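Local coordinates for protein glutathione S-transferase (Cupriavidus metallidurans, PDB 4MK3) that probably acts as a glutathione transferase, a dimeric enzyme of the GST fold, and here holds glutathione sulfinic acid in its pocket, at residues S31-K36 with G121-A126; C114-A119 with Y175-V180; L128-V133 with D190-D195; C184-L189 with I196-R201. All blocks are in the same frame, centred on the assembly; numbering follows the deposited sequence. Where two conformers were deposited one is given.

Interaction 1: residues S31-K36 with G121-A126; sequences SPYARK and GLLDAA. With GSF (L-gamma-glutamyl-3-sulfino-L-alanylglycine), chain E.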
# COMPACT_ATOMS: atom_id res chain seq x y z
N SER A 31 -5.43 13.60 7.43
CA SER A 31 -4.97 12.43 6.69
C SER A 31 -5.81 11.21 7.04
O SER A 31 -5.87 10.83 8.21
CB SER A 31 -3.50 12.11 7.01
OG SER A 31 -3.14 10.80 6.55
N PRO A 32 -6.46 10.60 6.03
CA PRO A 32 -7.31 9.44 6.36
C PRO A 32 -6.50 8.20 6.67
O PRO A 32 -6.94 7.34 7.45
CB PRO A 32 -8.15 9.28 5.10
CG PRO A 32 -7.34 9.85 4.00
CD PRO A 32 -6.58 10.99 4.61
N TYR A 33 -5.30 8.09 6.09
CA TYR A 33 -4.41 7.00 6.44
C TYR A 33 -3.92 7.16 7.87
O TYR A 33 -3.80 6.17 8.60
CB TYR A 33 -3.20 6.96 5.49
CG TYR A 33 -3.50 6.95 4.00
CD1 TYR A 33 -3.73 5.77 3.31
CD2 TYR A 33 -3.47 8.12 3.29
CE1 TYR A 33 -3.96 5.80 1.93
CE2 TYR A 33 -3.70 8.17 1.96
CZ TYR A 33 -3.94 7.02 1.27
OH TYR A 33 -4.15 7.09 -0.08
N ALA A 34 -3.61 8.38 8.26
CA ALA A 34 -3.21 8.62 9.63
C ALA A 34 -4.39 8.43 10.57
O ALA A 34 -4.22 7.95 11.69
CB ALA A 34 -2.64 10.02 9.79
N ARG A 35 -5.61 8.73 10.10
CA ARG A 35 -6.77 8.54 10.96
C ARG A 35 -6.96 7.06 11.27
O ARG A 35 -7.29 6.70 12.39
CB ARG A 35 -8.06 9.10 10.37
CG ARG A 35 -9.20 9.06 11.38
CD ARG A 35 -10.53 9.40 10.78
NE ARG A 35 -11.54 9.60 11.81
CZ ARG A 35 -12.76 10.03 11.57
NH1 ARG A 35 -13.15 10.23 10.31
NH2 ARG A 35 -13.60 10.25 12.56
N LYS A 36 -6.75 6.21 10.28
CA LYS A 36 -6.80 4.78 10.50
C LYS A 36 -5.88 4.34 11.64
O LYS A 36 -6.26 3.59 12.54
CB LYS A 36 -6.48 4.02 9.20
CG LYS A 36 -6.43 2.50 9.35
CD LYS A 36 -6.13 1.79 8.02
CE LYS A 36 -4.76 2.19 7.50
NZ LYS A 36 -4.33 1.40 6.32
N GLY A 121 -7.06 1.63 -1.11
CA GLY A 121 -7.08 1.88 -2.56
C GLY A 121 -8.07 2.93 -2.99
O GLY A 121 -7.81 3.73 -3.91
N LEU A 122 -9.23 2.93 -2.35
CA LEU A 122 -10.21 4.00 -2.55
C LEU A 122 -9.56 5.34 -2.16
O LEU A 122 -9.62 6.32 -2.93
CB LEU A 122 -11.48 3.70 -1.73
CG LEU A 122 -12.63 4.68 -1.90
CD1 LEU A 122 -13.92 4.07 -1.37
CD2 LEU A 122 -12.40 6.02 -1.20
N LEU A 123 -8.91 5.39 -1.00
CA LEU A 123 -8.18 6.58 -0.59
C LEU A 123 -7.09 7.00 -1.58
O LEU A 123 -6.94 8.19 -1.86
CB LEU A 123 -7.57 6.39 0.80
CG LEU A 123 -8.59 6.30 1.94
CD1 LEU A 123 -7.86 6.04 3.25
CD2 LEU A 123 -9.42 7.53 2.04
N ASP A 124 -6.35 6.03 -2.11
CA ASP A 124 -5.28 6.37 -3.06
C ASP A 124 -5.87 7.12 -4.25
O ASP A 124 -5.30 8.10 -4.71
CB ASP A 124 -4.58 5.11 -3.56
CG ASP A 124 -3.77 4.37 -2.49
OD1 ASP A 124 -3.39 4.97 -1.44
OD2 ASP A 124 -3.47 3.18 -2.76
N ALA A 125 -7.00 6.63 -4.74
CA ALA A 125 -7.66 7.23 -5.89
C ALA A 125 -8.22 8.61 -5.54
O ALA A 125 -8.11 9.56 -6.32
CB ALA A 125 -8.77 6.33 -6.38
N ALA A 126 -8.81 8.72 -4.36
CA ALA A 126 -9.36 9.99 -3.91
C ALA A 126 -8.26 11.03 -3.74
O ALA A 126 -8.42 12.19 -4.15
CB ALA A 126 -10.14 9.80 -2.60
CB1 GSF E . -0.06 6.49 1.93
CG1 GSF E . 0.05 7.70 2.84
CD1 GSF E . -0.09 9.01 2.08
OE1 GSF E . -0.10 9.08 0.87
C1 GSF E . -0.10 4.83 3.79
O11 GSF E . 0.17 5.38 4.88
O12 GSF E . -0.98 3.93 3.75
N1 GSF E . 0.65 4.18 1.57
CA1 GSF E . 0.63 5.26 2.54
N2 GSF E . -0.24 10.15 2.85
CA2 GSF E . -0.32 11.43 2.24
CB2 GSF E . -1.02 12.39 3.15
SG2 GSF E . -2.76 12.19 3.20
O1S GSF E . -3.31 13.48 3.64
O2S GSF E . -3.09 11.07 4.13
C2 GSF E . 1.06 12.05 2.11
O2 GSF E . 1.83 12.05 3.06
N3 GSF E . 1.39 12.62 0.88
CA3 GSF E . 2.66 13.27 0.73
C3 GSF E . 3.34 12.91 -0.59
O31 GSF E . 4.36 13.59 -0.94
O32 GSF E . 2.92 11.99 -1.32
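Tyr-33 reaches from the first turn of helix 32-44 to helix 106-134 and lies between Leu-123 and the bound glutathione sulfinic acid. Its CG is anti to the carbonyl carbon (chi1 -52°), which carries the ring across to helix 106-134. Leu-123 CD1 covers one face, 4.3 Å from the centroid of the Tyr-33 ring and offset toward the rim, in a CH-pi contact. The gamma-glutamyl arm of the ligand covers the opposite face, with its CB1 over the ring centre. The Tyr-33 and Leu-123 side chains slide past each other in opposite directions. Leu-123 also presses its CD2 on Pro-32 CG, at 3.7 Å. Tyr-33 and Asp-124 cross at about a right angle, with ring and carboxylate planes 30° apart. Tyr-33 OH donates to Asp-124 OD1 at 2.6 Å, on the anti lone pair of that oxygen. Ser-31 is the N-cap of helix 32-44, and its OG accepts from Ala-34 N at 3.0 Å. This OG also donates to the ligand's sulfinate oxygen O2S, at a doubtfully short length. O2S also lies at the Tyr-33 ring edge, in plane. A phenylalanine in place of Tyr-33 would probably keep the packing on both ring faces but leave Asp-124 OD1 without this donor. The contact joins the thioredoxin-like domain to the helical domain through apolar packing on one ring face, the ligand on the other and a short hydrogen bond at the hydroxyl.

Interaction 2: residues C114-A119 with Y175-V180; sequences CWEALA and YTLADV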
# COMPACT_ATOMS: atom_id res chain seq x y z
N CYS A 114 -7.43 -7.71 3.05
CA CYS A 114 -7.95 -7.35 1.75
C CYS A 114 -8.96 -6.20 1.86
O CYS A 114 -8.94 -5.27 1.06
CB CYS A 114 -8.52 -8.58 1.06
SG CYS A 114 -9.12 -8.24 -0.60
N TRP A 115 -9.81 -6.23 2.87
CA TRP A 115 -10.68 -5.10 3.16
C TRP A 115 -9.87 -3.83 3.35
O TRP A 115 -10.23 -2.77 2.84
CB TRP A 115 -11.51 -5.35 4.41
CG TRP A 115 -12.81 -6.05 4.19
CD1 TRP A 115 -13.12 -7.35 4.50
CD2 TRP A 115 -13.99 -5.47 3.65
NE1 TRP A 115 -14.43 -7.62 4.15
CE2 TRP A 115 -14.98 -6.47 3.64
CE3 TRP A 115 -14.31 -4.20 3.16
CZ2 TRP A 115 -16.27 -6.24 3.17
CZ3 TRP A 115 -15.61 -3.97 2.72
CH2 TRP A 115 -16.57 -4.99 2.71
N GLU A 116 -8.77 -3.91 4.10
CA GLU A 116 -7.94 -2.74 4.32
C GLU A 116 -7.35 -2.24 3.00
O GLU A 116 -7.31 -1.04 2.74
CB GLU A 116 -6.83 -3.03 5.32
CG GLU A 116 -5.90 -1.83 5.56
CD GLU A 116 -4.69 -2.15 6.43
OE1 GLU A 116 -4.22 -3.31 6.44
OE2 GLU A 116 -4.21 -1.25 7.15
N ALA A 117 -6.91 -3.16 2.16
CA ALA A 117 -6.37 -2.78 0.84
C ALA A 117 -7.43 -2.11 -0.03
O ALA A 117 -7.13 -1.19 -0.80
CB ALA A 117 -5.77 -3.97 0.16
N LEU A 118 -8.66 -2.59 0.05
CA LEU A 118 -9.75 -2.00 -0.71
C LEU A 118 -9.99 -0.57 -0.25
O LEU A 118 -10.12 0.35 -1.07
CB LEU A 118 -11.02 -2.84 -0.54
CG LEU A 118 -12.30 -2.34 -1.21
CD1 LEU A 118 -12.10 -2.11 -2.70
CD2 LEU A 118 -13.42 -3.32 -0.93
N ALA A 119 -10.08 -0.36 1.06
CA ALA A 119 -10.29 0.98 1.61
C ALA A 119 -9.13 1.92 1.29
O ALA A 119 -9.33 3.06 0.87
CB ALA A 119 -10.53 0.89 3.10
N TYR A 175 -15.91 -6.38 15.08
CA TYR A 175 -15.19 -5.20 14.61
C TYR A 175 -13.70 -5.51 14.46
O TYR A 175 -13.09 -6.07 15.38
CB TYR A 175 -15.38 -4.12 15.66
CG TYR A 175 -14.74 -2.75 15.45
CD1 TYR A 175 -15.29 -1.82 14.60
CD2 TYR A 175 -13.65 -2.39 16.20
CE1 TYR A 175 -14.74 -0.57 14.47
CE2 TYR A 175 -13.09 -1.13 16.07
CZ TYR A 175 -13.66 -0.23 15.22
OH TYR A 175 -13.14 1.04 15.12
N THR A 176 -13.17 -5.16 13.30
CA THR A 176 -11.76 -5.40 12.98
C THR A 176 -11.18 -4.20 12.26
O THR A 176 -11.85 -3.20 11.98
CB THR A 176 -11.60 -6.62 12.02
OG1 THR A 176 -12.16 -6.30 10.74
CG2 THR A 176 -12.24 -7.89 12.59
N LEU A 177 -9.90 -4.32 11.93
CA LEU A 177 -9.24 -3.31 11.13
C LEU A 177 -9.95 -3.06 9.80
O LEU A 177 -9.85 -1.97 9.25
CB LEU A 177 -7.78 -3.74 10.90
CG LEU A 177 -6.90 -2.82 10.05
CD1 LEU A 177 -6.77 -1.44 10.67
CD2 LEU A 177 -5.52 -3.45 9.87
N ALA A 178 -10.66 -4.07 9.27
CA ALA A 178 -11.43 -3.84 8.07
C ALA A 178 -12.42 -2.70 8.24
O ALA A 178 -12.53 -1.80 7.38
CB ALA A 178 -12.17 -5.13 7.67
N ASP A 179 -13.15 -2.74 9.35
CA ASP A 179 -14.12 -1.70 9.65
C ASP A 179 -13.48 -0.35 9.86
O ASP A 179 -13.98 0.67 9.38
CB ASP A 179 -14.92 -2.14 10.87
CG ASP A 179 -15.53 -3.48 10.67
OD1 ASP A 179 -16.49 -3.60 9.85
OD2 ASP A 179 -15.03 -4.45 11.28
N VAL A 180 -12.38 -0.33 10.61
CA VAL A 180 -11.64 0.92 10.80
C VAL A 180 -11.30 1.56 9.45
O VAL A 180 -11.54 2.74 9.23
CB VAL A 180 -10.35 0.68 11.61
CG1 VAL A 180 -9.54 1.96 11.74
CG2 VAL A 180 -10.66 0.14 12.98
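Trp-115 on helix 106-134 and Ala-178 in the first turn of helix 177-192 bring the two backbones close, with their CA atoms 5.1 Å apart. The small alanine makes this approach possible. Ala-178 CB lies only 3.3 Å from Trp-115 CB, which is tight for two carbons. The same Ala-178 CB approaches the start of the indole obliquely, 3.7 Å from Trp-115 CG. Beyond CG the indole turns from helix 177-192 and packs on Met-160 and Cys-170. Beside this pair, Glu-116 meets Leu-177. The Glu-116 chain is extended, with CG anti to the backbone N (chi1 179°), and this carries the carboxylate out to the leucine. Leu-177 CD2 touches both oxygens, lying 3.7 Å from Glu-116 OE1 and equally far from OE2. The charge is met elsewhere: OE1 forms a salt bridge with Arg-113, and OE2 forms one with Lys-36. Helix 177-192 begins with a capping box. Thr-176 OG1 accepts from Ala-178 N at 3.1 Å. Thr-176 N in turn donates to Asp-179 OD2 at 2.8 Å, on its anti lone pair and nearly straight at 161°. Asp-179 OD1 accepts from Cys-170 N, so the box is tied to the preceding loop as well. An N-capping box at the start of this core helix is well known in glutathione transferases. The contact is buried and mostly hydrocarbon, with one carboxylate in it. That carboxylate is paired on both oxygens, which probably lets a charged group sit among hydrocarbon without great cost.

Interaction 3: residues L128-V133 with D190-D195; sequences LARLEV and DFRFPD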
# COMPACT_ATOMS: atom_id res chain seq x y z
N LEU A 128 -5.37 11.12 -5.30
CA LEU A 128 -4.94 11.51 -6.64
C LEU A 128 -5.90 12.48 -7.29
O LEU A 128 -5.48 13.43 -7.98
CB LEU A 128 -4.70 10.30 -7.53
CG LEU A 128 -3.40 9.54 -7.24
CD1 LEU A 128 -3.39 8.17 -7.92
CD2 LEU A 128 -2.17 10.34 -7.63
N ALA A 129 -7.20 12.26 -7.09
CA ALA A 129 -8.18 13.17 -7.67
C ALA A 129 -8.08 14.54 -7.02
O ALA A 129 -8.20 15.55 -7.70
CB ALA A 129 -9.57 12.60 -7.51
N ARG A 130 -7.84 14.58 -5.71
CA ARG A 130 -7.68 15.86 -5.03
C ARG A 130 -6.37 16.56 -5.42
O ARG A 130 -6.34 17.77 -5.65
CB ARG A 130 -7.75 15.65 -3.51
CG ARG A 130 -7.50 16.94 -2.73
CD ARG A 130 -7.92 16.80 -1.29
NE ARG A 130 -7.47 17.93 -0.48
CZ ARG A 130 -8.10 19.10 -0.41
NH1 ARG A 130 -9.21 19.31 -1.11
NH2 ARG A 130 -7.60 20.06 0.35
N LEU A 131 -5.29 15.79 -5.47
CA LEU A 131 -3.98 16.36 -5.79
C LEU A 131 -3.91 16.91 -7.22
O LEU A 131 -3.12 17.80 -7.50
CB LEU A 131 -2.87 15.34 -5.54
CG LEU A 131 -2.67 14.94 -4.08
CD1 LEU A 131 -1.72 13.75 -3.98
CD2 LEU A 131 -2.17 16.09 -3.25
N GLU A 132 -4.75 16.40 -8.11
CA GLU A 132 -4.77 16.92 -9.47
C GLU A 132 -5.09 18.41 -9.46
O GLU A 132 -4.61 19.16 -10.29
CB GLU A 132 -5.80 16.17 -10.31
CG GLU A 132 -5.69 16.49 -11.80
CD GLU A 132 -4.56 15.74 -12.51
OE1 GLU A 132 -3.92 14.84 -11.91
OE2 GLU A 132 -4.33 16.07 -13.69
N VAL A 133 -5.89 18.82 -8.48
CA VAL A 133 -6.28 20.22 -8.32
C VAL A 133 -5.27 20.98 -7.46
O VAL A 133 -4.83 22.07 -7.83
CB VAL A 133 -7.68 20.31 -7.71
CG1 VAL A 133 -8.05 21.74 -7.36
CG2 VAL A 133 -8.71 19.70 -8.67
N ASP A 190 -16.97 11.86 2.72
CA ASP A 190 -17.86 12.90 3.28
C ASP A 190 -17.18 14.28 3.43
O ASP A 190 -17.77 15.33 3.18
CB ASP A 190 -18.38 12.50 4.66
CG ASP A 190 -19.36 11.34 4.65
OD1 ASP A 190 -20.08 11.09 3.64
OD2 ASP A 190 -19.45 10.65 5.69
N PHE A 191 -15.92 14.22 3.86
CA PHE A 191 -15.14 15.40 4.18
C PHE A 191 -14.66 16.12 2.92
O PHE A 191 -14.85 17.32 2.78
CB PHE A 191 -13.95 14.96 5.05
CG PHE A 191 -13.00 16.06 5.43
CD1 PHE A 191 -13.43 17.17 6.13
CD2 PHE A 191 -11.65 15.96 5.12
CE1 PHE A 191 -12.54 18.17 6.48
CE2 PHE A 191 -10.77 16.95 5.47
CZ PHE A 191 -11.22 18.06 6.15
N ARG A 192 -14.03 15.37 2.01
CA ARG A 192 -13.37 15.99 0.84
C ARG A 192 -14.11 15.89 -0.48
O ARG A 192 -13.84 16.67 -1.40
CB ARG A 192 -11.98 15.38 0.63
CG ARG A 192 -10.94 15.78 1.65
CD ARG A 192 -10.75 17.27 1.72
NE ARG A 192 -9.51 17.59 2.41
CZ ARG A 192 -9.26 18.75 3.00
NH1 ARG A 192 -10.16 19.71 3.00
NH2 ARG A 192 -8.09 18.93 3.60
N PHE A 193 -15.02 14.93 -0.58
CA PHE A 193 -15.74 14.67 -1.83
C PHE A 193 -17.25 14.54 -1.58
O PHE A 193 -17.86 13.52 -1.90
CB PHE A 193 -15.22 13.39 -2.49
CG PHE A 193 -13.83 13.53 -3.04
CD1 PHE A 193 -12.73 13.22 -2.26
CD2 PHE A 193 -13.62 13.98 -4.33
CE1 PHE A 193 -11.44 13.37 -2.77
CE2 PHE A 193 -12.35 14.12 -4.84
CZ PHE A 193 -11.26 13.81 -4.05
N PRO A 194 -17.85 15.59 -1.01
CA PRO A 194 -19.29 15.50 -0.74
C PRO A 194 -20.12 15.32 -2.01
O PRO A 194 -21.29 14.92 -1.90
CB PRO A 194 -19.61 16.84 -0.07
CG PRO A 194 -18.52 17.76 -0.52
CD PRO A 194 -17.30 16.90 -0.62
N ASP A 195 -19.53 15.58 -3.17
CA ASP A 195 -20.19 15.36 -4.47
C ASP A 195 -20.31 13.89 -4.88
O ASP A 195 -21.08 13.56 -5.79
CB ASP A 195 -19.43 16.10 -5.57
CG ASP A 195 -17.94 15.76 -5.59
OD1 ASP A 195 -17.27 15.95 -4.55
OD2 ASP A 195 -17.44 15.30 -6.64
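Arg-130 and Arg-192 form a stacked guanidinium pair at the partly buried edge of the helical domain, where helix 177-192 ends beside helix 106-134. The two flat groups lie face to face with centres 3.6 Å apart and planes only 11° from parallel. Arg-130 NH2 sits over the middle of the other group, 3.4 Å from Arg-192 CZ. The two chains reach this stack in different ways. Arg-130 runs extended from CG to NE. Arg-192 bends at chi2 (-58°), which folds its guanidinium between Arg-130 and the ring of Phe-191. Phe-191 CE2 covers its second face. The like charges, with Arg-130 NH2 3.5 Å from Arg-192 NH2, are probably tolerated because the place is partly exposed. The Arg-192 side chain comes within about 7 Å of a bound ligand. Next to the arginines the contact turns apolar. Phe-193 is the first residue after helix 177-192 to leave helical geometry. Ala-129 CB lies obliquely, 4.0 Å from Phe-193 CZ. Arg-130 N lies in the ring plane at its edge, 3.9 Å from Phe-193 CZ. Ala-126, one turn earlier, also touches this ring. Arg-150 of helix 143-164 also packs on Phe-193. The contact thus joins the C-terminal end of helix 177-192 to a helix of the dimer interface, where Leu-128 meets Leu-128 and Leu-131 meets Trp-145 of the second subunit.

Interaction 4: residues C184-L189 with I196-R201; sequences CALAYL and IAWRDR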
# COMPACT_ATOMS: atom_id res chain seq x y z
N CYS A 184 -12.83 5.03 7.84
CA CYS A 184 -11.96 6.16 7.52
C CYS A 184 -12.10 6.62 6.07
O CYS A 184 -12.09 7.84 5.79
CB CYS A 184 -10.50 5.82 7.83
SG CYS A 184 -10.14 5.79 9.63
N ALA A 185 -12.28 5.66 5.17
CA ALA A 185 -12.44 5.95 3.75
C ALA A 185 -13.77 6.67 3.51
O ALA A 185 -13.82 7.68 2.81
CB ALA A 185 -12.32 4.67 2.91
N LEU A 186 -14.85 6.14 4.06
CA LEU A 186 -16.15 6.74 3.83
C LEU A 186 -16.25 8.14 4.43
O LEU A 186 -16.75 9.06 3.80
CB LEU A 186 -17.26 5.85 4.37
CG LEU A 186 -17.42 4.48 3.74
CD1 LEU A 186 -18.51 3.70 4.46
CD2 LEU A 186 -17.73 4.64 2.24
N ALA A 187 -15.69 8.31 5.63
CA ALA A 187 -15.66 9.61 6.26
C ALA A 187 -14.81 10.61 5.47
O ALA A 187 -15.10 11.80 5.44
CB ALA A 187 -15.13 9.49 7.71
N TYR A 188 -13.74 10.11 4.85
CA TYR A 188 -12.92 10.98 4.01
C TYR A 188 -13.69 11.49 2.80
O TYR A 188 -13.59 12.67 2.45
CB TYR A 188 -11.64 10.28 3.56
CG TYR A 188 -10.71 11.21 2.82
CD1 TYR A 188 -9.99 12.18 3.49
CD2 TYR A 188 -10.53 11.10 1.45
CE1 TYR A 188 -9.14 13.04 2.81
CE2 TYR A 188 -9.68 11.94 0.78
CZ TYR A 188 -8.98 12.89 1.47
OH TYR A 188 -8.13 13.77 0.79
N LEU A 189 -14.48 10.62 2.17
CA LEU A 189 -15.33 11.06 1.08
C LEU A 189 -16.35 12.09 1.56
O LEU A 189 -16.55 13.09 0.89
CB LEU A 189 -16.03 9.86 0.45
CG LEU A 189 -15.16 8.86 -0.33
CD1 LEU A 189 -16.03 7.74 -0.92
CD2 LEU A 189 -14.33 9.51 -1.43
N ILE A 196 -19.53 13.02 -4.26
CA ILE A 196 -19.63 11.59 -4.54
C ILE A 196 -20.70 11.02 -3.62
O ILE A 196 -20.46 10.78 -2.44
CB ILE A 196 -18.27 10.88 -4.36
CG1 ILE A 196 -17.26 11.46 -5.36
CG2 ILE A 196 -18.41 9.37 -4.54
CD1 ILE A 196 -15.84 10.91 -5.26
N ALA A 197 -21.89 10.80 -4.18
CA ALA A 197 -23.08 10.56 -3.36
C ALA A 197 -23.25 9.11 -2.94
O ALA A 197 -24.30 8.50 -3.17
CB ALA A 197 -24.31 11.04 -4.12
N TRP A 198 -22.24 8.55 -2.28
CA TRP A 198 -22.29 7.15 -1.89
C TRP A 198 -23.44 6.84 -0.94
O TRP A 198 -23.93 5.73 -0.93
CB TRP A 198 -20.96 6.71 -1.29
CG TRP A 198 -20.57 7.36 0.02
CD1 TRP A 198 -19.79 8.48 0.18
CD2 TRP A 198 -20.93 6.93 1.33
NE1 TRP A 198 -19.65 8.76 1.51
CE2 TRP A 198 -20.32 7.83 2.24
CE3 TRP A 198 -21.70 5.88 1.83
CZ2 TRP A 198 -20.48 7.70 3.61
CZ3 TRP A 198 -21.84 5.75 3.19
CH2 TRP A 198 -21.23 6.65 4.07
N ARG A 199 -23.86 7.82 -0.15
CA ARG A 199 -24.91 7.60 0.85
C ARG A 199 -26.28 7.35 0.23
O ARG A 199 -27.11 6.66 0.80
CB ARG A 199 -24.99 8.82 1.78
CG ARG A 199 -23.78 8.91 2.70
CD ARG A 199 -23.78 10.21 3.49
NE ARG A 199 -22.73 10.13 4.49
CZ ARG A 199 -22.89 9.55 5.67
NH1 ARG A 199 -21.86 9.47 6.53
NH2 ARG A 199 -24.08 9.06 6.02
N ASP A 200 -26.49 7.93 -0.93
CA ASP A 200 -27.71 7.67 -1.66
C ASP A 200 -27.68 6.25 -2.24
O ASP A 200 -28.69 5.55 -2.16
CB ASP A 200 -27.90 8.74 -2.72
CG ASP A 200 -28.14 10.12 -2.10
OD1 ASP A 200 -28.87 10.19 -1.09
OD2 ASP A 200 -27.59 11.11 -2.62
N ARG A 201 -26.51 5.82 -2.74
CA ARG A 201 -26.33 4.58 -3.50
C ARG A 201 -26.33 3.31 -2.67
O ARG A 201 -26.75 2.26 -3.16
CB ARG A 201 -24.97 4.57 -4.23
CG ARG A 201 -24.71 5.72 -5.18
CD ARG A 201 -23.26 5.63 -5.67
NE ARG A 201 -22.81 6.86 -6.32
CZ ARG A 201 -21.55 7.08 -6.70
NH1 ARG A 201 -20.62 6.16 -6.50
NH2 ARG A 201 -21.22 8.24 -7.26
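Leu-186 lays its branched end on the indole of Trp-198. Leu-186 CD2 stands 4.0 Å from the centroid of the Trp-198 six-membered ring and only 9° off the normal, a CH-pi contact over the face. Leu-186 CB also touches Trp-198 CZ2, 3.8 Å away. The two side chains cross at about a right angle. Leu-189, one turn on, meets the five-membered part of the indole obliquely. Leu-189 CB lies 3.9 Å from Trp-198 NE1, and Leu-189 CD1 lies 4.0 Å from Trp-198 CD1. The other methyl, Leu-189 CD2, makes a looser contact with Ile-196 CD1 at 4.3 Å.

The next shell fixes the indole. Its CG stands between the backbone N and the carbonyl carbon (chi1 65°), which swings the ring back against helix 177-192. Arg-199 CG covers the face away from Leu-186, and Trp-198 CH2 in turn sits over the centre of the Arg-199 guanidinium. Asp-190 serves both residues: OD1 takes a weak hydrogen bond from Trp-198 NE1, and OD2 forms a salt bridge with Arg-199 NH1. An inverse gamma turn centred on Ala-197 leads the backbone into short helix 198-201. An alanine in place of Trp-198 would probably open a gap against Leu-186 and Leu-189 and leave the Arg-199 side chain without the ring it lies against.

Leu-157 of helix 143-164 touches Leu-186, Leu-189 and Trp-198 together. Helix 203-212 adds Gln-209 against Leu-186 and Leu-205 against Trp-198. Elsewhere on helix 177-192, Tyr-188 packs on Pro-32 of helix 32-44 and on Leu-123 of helix 106-134.

In the fold
Interactions 1, 2 and 4 are buried, while interaction 3 lies nearer the surface. Interaction 1 is the most central, about 4 Å from the chain centre, and alone joins the two domains and holds the ligand. Interactions 2 and 3 pair the same helices, 106-134 and 177-192, but on opposite sides of the chain's centre, about 21 Å apart between their centres. The first is mostly hydrocarbon with one paired carboxylate; the second adds stacked arginines. Interaction 4 is mainly hydrocarbon on indole. The salt bridge of Lys-36 with Glu-116 links interactions 1 and 2, and Asp-190 links 3 and 4. Tyr-188 of interaction 4 touches Pro-32 and Leu-123 of interaction 1 and Arg-130 of interaction 3.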